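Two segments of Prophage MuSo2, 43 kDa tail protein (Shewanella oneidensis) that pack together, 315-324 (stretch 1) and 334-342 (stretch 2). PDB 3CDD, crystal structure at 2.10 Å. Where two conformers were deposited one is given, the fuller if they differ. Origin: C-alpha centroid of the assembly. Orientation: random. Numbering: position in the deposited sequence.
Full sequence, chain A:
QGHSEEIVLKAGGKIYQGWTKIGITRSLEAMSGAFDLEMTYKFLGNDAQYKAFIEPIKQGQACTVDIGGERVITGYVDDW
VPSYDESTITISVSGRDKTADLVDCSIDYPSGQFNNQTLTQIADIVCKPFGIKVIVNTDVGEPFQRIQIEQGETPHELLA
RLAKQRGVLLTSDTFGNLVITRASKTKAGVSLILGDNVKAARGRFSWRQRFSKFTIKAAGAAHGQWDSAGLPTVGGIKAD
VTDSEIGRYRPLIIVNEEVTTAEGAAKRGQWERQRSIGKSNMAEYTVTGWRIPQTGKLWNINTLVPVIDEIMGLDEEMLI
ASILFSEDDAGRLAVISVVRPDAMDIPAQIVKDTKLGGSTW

Stretch 1 315-324: DEEMLIASIL
Stretch 2, residues 334-342: AVISVVRPD

The strand leading to Leu324 and beyond pairs antiparallel with the strand that ends at Val339, burying 745 Å² between the stretches. Their axes approach to 4.5 Å, with 128° between the N-to-C directions. Apart from Ala321, the strand residues are extended, phi about -75 to -154° and psi about 110 to 160°. Leu319 pairs with Val339 through hydrogen bonds Leu319 N to Val339 O (2.8 Å) and Val339 N to Leu319 O (2.9 Å). Leu324 pairs with Val335 through hydrogen bonds Leu324 N to Val335 O (2.9 Å) and Val335 N to Leu324 O (2.8 Å).

The register shifts by one between Ile320 and Ser322, a beta bulge. Ile320 faces Val338 and Ile323 faces Ile336 as non-hydrogen-bonded pairs, CA-CA 4.6 and 4.7 Å. Ala321 has phi/psi -94/-30. Ser337 O accepts from Ala321 N at 2.9 Å and weakly from Ser322 N at 3.4 Å, while Ser337 N donates to Ser322 O at 2.9 Å. The small Ala321 CB points toward the partner strand and meets Val339 CG2 at 4.0 Å.

Ile320, Ile323, Ile336 and Val338 share one buried face. All four have chi1 m. Chi2 is t in Ile320 and Ile323 but 135°, between wells, in Ile336. Ile320 CG1 reaches Ile336 CG2 at 3.6 Å and Val338 CG1 at 4.3 Å. Branched aliphatic chains suit this extended, apolar setting. Met318, a selenomethionine, is bent, with chi1 and chi2 m and chi3 -99°; its CE touches Val338 CG2 at 3.5 Å.

On the other face, Leu319 is buried, Leu324 exposed, and Ser322, Val335, Ser337 and Val339 partly exposed. Leu319 and Leu324 are t,p; Val335 is t and Val339 m. Leu319 CB packs 4.1 Å from Val339 CG2. Ser322 and Ser337, small and both t, bring their CB atoms to 3.8 Å; Ser322 OG bonds elsewhere in the structure.

Pro341, C-gamma exo, follows the strand. Its CG sits 3.1 Å from Glu317 O.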

# COMPACT_ATOMS: atom_id res chain seq x y z
N ASP A 315 -11.30 -8.34 31.74
CA ASP A 315 -11.62 -7.98 33.10
C ASP A 315 -10.34 -7.52 33.79
O ASP A 315 -9.73 -8.27 34.56
CB ASP A 315 -12.25 -9.16 33.84
CG ASP A 315 -12.90 -8.75 35.17
OD1 ASP A 315 -12.85 -7.56 35.56
OD2 ASP A 315 -13.47 -9.64 35.83
N GLU A 316 -9.93 -6.29 33.47
CA GLU A 316 -8.72 -5.66 34.01
C GLU A 316 -8.83 -4.14 33.84
O GLU A 316 -9.69 -3.64 33.10
CB GLU A 316 -7.44 -6.22 33.36
CG GLU A 316 -7.37 -6.01 31.85
CD GLU A 316 -6.46 -7.01 31.13
OE1 GLU A 316 -6.27 -8.14 31.63
OE2 GLU A 316 -5.94 -6.67 30.04
N GLU A 317 -8.00 -3.40 34.56
CA GLU A 317 -7.98 -1.95 34.42
C GLU A 317 -7.08 -1.68 33.23
O GLU A 317 -5.98 -2.23 33.17
CB GLU A 317 -7.45 -1.29 35.68
CG GLU A 317 -8.01 0.11 35.91
CD GLU A 317 -7.59 0.70 37.24
OE1 GLU A 317 -6.65 0.17 37.87
OE2 GLU A 317 -8.21 1.71 37.65
N MSE A 318 -7.56 -0.88 32.29
CA MSE A 318 -6.85 -0.63 31.05
C MSE A 318 -6.41 0.83 30.94
O MSE A 318 -6.95 1.69 31.64
CB MSE A 318 -7.73 -0.99 29.85
CG MSE A 318 -8.31 -2.40 29.92
SE MSE A 318 -7.14 -3.75 29.21
CE MSE A 318 -7.99 -3.88 27.49
N LEU A 319 -5.44 1.09 30.08
CA LEU A 319 -5.00 2.45 29.82
C LEU A 319 -5.61 2.96 28.51
O LEU A 319 -5.55 2.27 27.49
CB LEU A 319 -3.47 2.51 29.75
CG LEU A 319 -2.93 3.96 29.68
CD1 LEU A 319 -2.92 4.61 31.06
CD2 LEU A 319 -1.56 4.04 29.00
N ILE A 320 -6.18 4.15 28.53
CA ILE A 320 -6.65 4.76 27.28
C ILE A 320 -5.46 5.26 26.47
O ILE A 320 -4.80 6.22 26.86
CB ILE A 320 -7.67 5.90 27.48
CG1 ILE A 320 -8.90 5.40 28.26
CG2 ILE A 320 -8.05 6.52 26.11
CD1 ILE A 320 -9.97 6.46 28.48
N ALA A 321 -5.22 4.62 25.33
CA ALA A 321 -4.12 4.97 24.44
C ALA A 321 -4.52 5.95 23.33
O ALA A 321 -3.71 6.76 22.87
CB ALA A 321 -3.51 3.71 23.83
N SER A 322 -5.78 5.89 22.90
CA SER A 322 -6.20 6.76 21.83
C SER A 322 -7.68 7.01 21.92
O SER A 322 -8.41 6.16 22.42
CB SER A 322 -5.91 6.06 20.51
OG SER A 322 -6.04 6.97 19.46
N ILE A 323 -8.14 8.14 21.39
CA ILE A 323 -9.55 8.42 21.33
C ILE A 323 -9.87 8.99 19.97
O ILE A 323 -9.19 9.92 19.53
CB ILE A 323 -9.99 9.47 22.43
CG1 ILE A 323 -9.69 8.94 23.82
CG2 ILE A 323 -11.47 9.72 22.35
CD1 ILE A 323 -9.64 10.07 24.86
N LEU A 324 -10.89 8.45 19.30
CA LEU A 324 -11.48 9.18 18.17
C LEU A 324 -12.81 9.83 18.58
O LEU A 324 -13.78 9.14 18.91
CB LEU A 324 -11.64 8.28 16.93
CG LEU A 324 -12.45 8.87 15.76
CD1 LEU A 324 -11.79 10.12 15.15
CD2 LEU A 324 -12.61 7.74 14.67
N ALA A 334 -17.51 8.65 20.90
CA ALA A 334 -16.08 8.60 21.17
C ALA A 334 -15.66 7.15 21.07
O ALA A 334 -16.31 6.24 21.61
CB ALA A 334 -15.73 9.19 22.57
N VAL A 335 -14.59 6.92 20.33
CA VAL A 335 -14.06 5.59 20.27
C VAL A 335 -12.79 5.53 21.10
O VAL A 335 -11.81 6.19 20.79
CB VAL A 335 -13.78 5.16 18.83
CG1 VAL A 335 -13.29 3.73 18.82
CG2 VAL A 335 -15.05 5.31 17.96
N ILE A 336 -12.81 4.71 22.15
CA ILE A 336 -11.73 4.64 23.12
C ILE A 336 -10.95 3.35 22.85
O ILE A 336 -11.51 2.27 22.95
CB ILE A 336 -12.30 4.68 24.53
CG1 ILE A 336 -13.13 5.96 24.73
CG2 ILE A 336 -11.23 4.56 25.61
CD1 ILE A 336 -14.42 5.60 25.40
N SER A 337 -9.69 3.51 22.43
CA SER A 337 -8.75 2.41 22.23
C SER A 337 -7.98 2.16 23.53
O SER A 337 -7.29 3.07 24.02
CB SER A 337 -7.76 2.81 21.14
OG SER A 337 -6.85 1.78 20.82
N VAL A 338 -8.09 0.96 24.10
CA VAL A 338 -7.49 0.67 25.41
C VAL A 338 -6.42 -0.40 25.31
O VAL A 338 -6.52 -1.31 24.50
CB VAL A 338 -8.52 0.22 26.45
CG1 VAL A 338 -9.48 1.36 26.80
CG2 VAL A 338 -9.28 -1.05 25.95
N VAL A 339 -5.39 -0.28 26.14
CA VAL A 339 -4.27 -1.23 26.13
C VAL A 339 -3.96 -1.63 27.57
O VAL A 339 -4.34 -0.89 28.51
CB VAL A 339 -3.00 -0.62 25.46
CG1 VAL A 339 -3.26 -0.29 23.96
CG2 VAL A 339 -2.54 0.67 26.22
N ARG A 340 -3.32 -2.78 27.76
CA ARG A 340 -2.80 -3.18 29.08
C ARG A 340 -1.82 -2.11 29.55
O ARG A 340 -0.94 -1.70 28.78
CB ARG A 340 -2.13 -4.57 29.04
N PRO A 341 -2.01 -1.62 30.79
CA PRO A 341 -1.37 -0.40 31.27
C PRO A 341 0.14 -0.47 31.31
O PRO A 341 0.78 0.58 31.42
CB PRO A 341 -1.89 -0.26 32.71
CG PRO A 341 -3.12 -1.08 32.76
CD PRO A 341 -2.86 -2.23 31.82
N ASP A 342 0.70 -1.67 31.25
CA ASP A 342 2.16 -1.83 31.25
C ASP A 342 2.65 -2.22 29.86
O ASP A 342 3.76 -2.72 29.70
CB ASP A 342 2.60 -2.86 32.31
CG ASP A 342 2.22 -4.30 31.95
OD1 ASP A 342 1.22 -4.51 31.23
OD2 ASP A 342 2.94 -5.22 32.40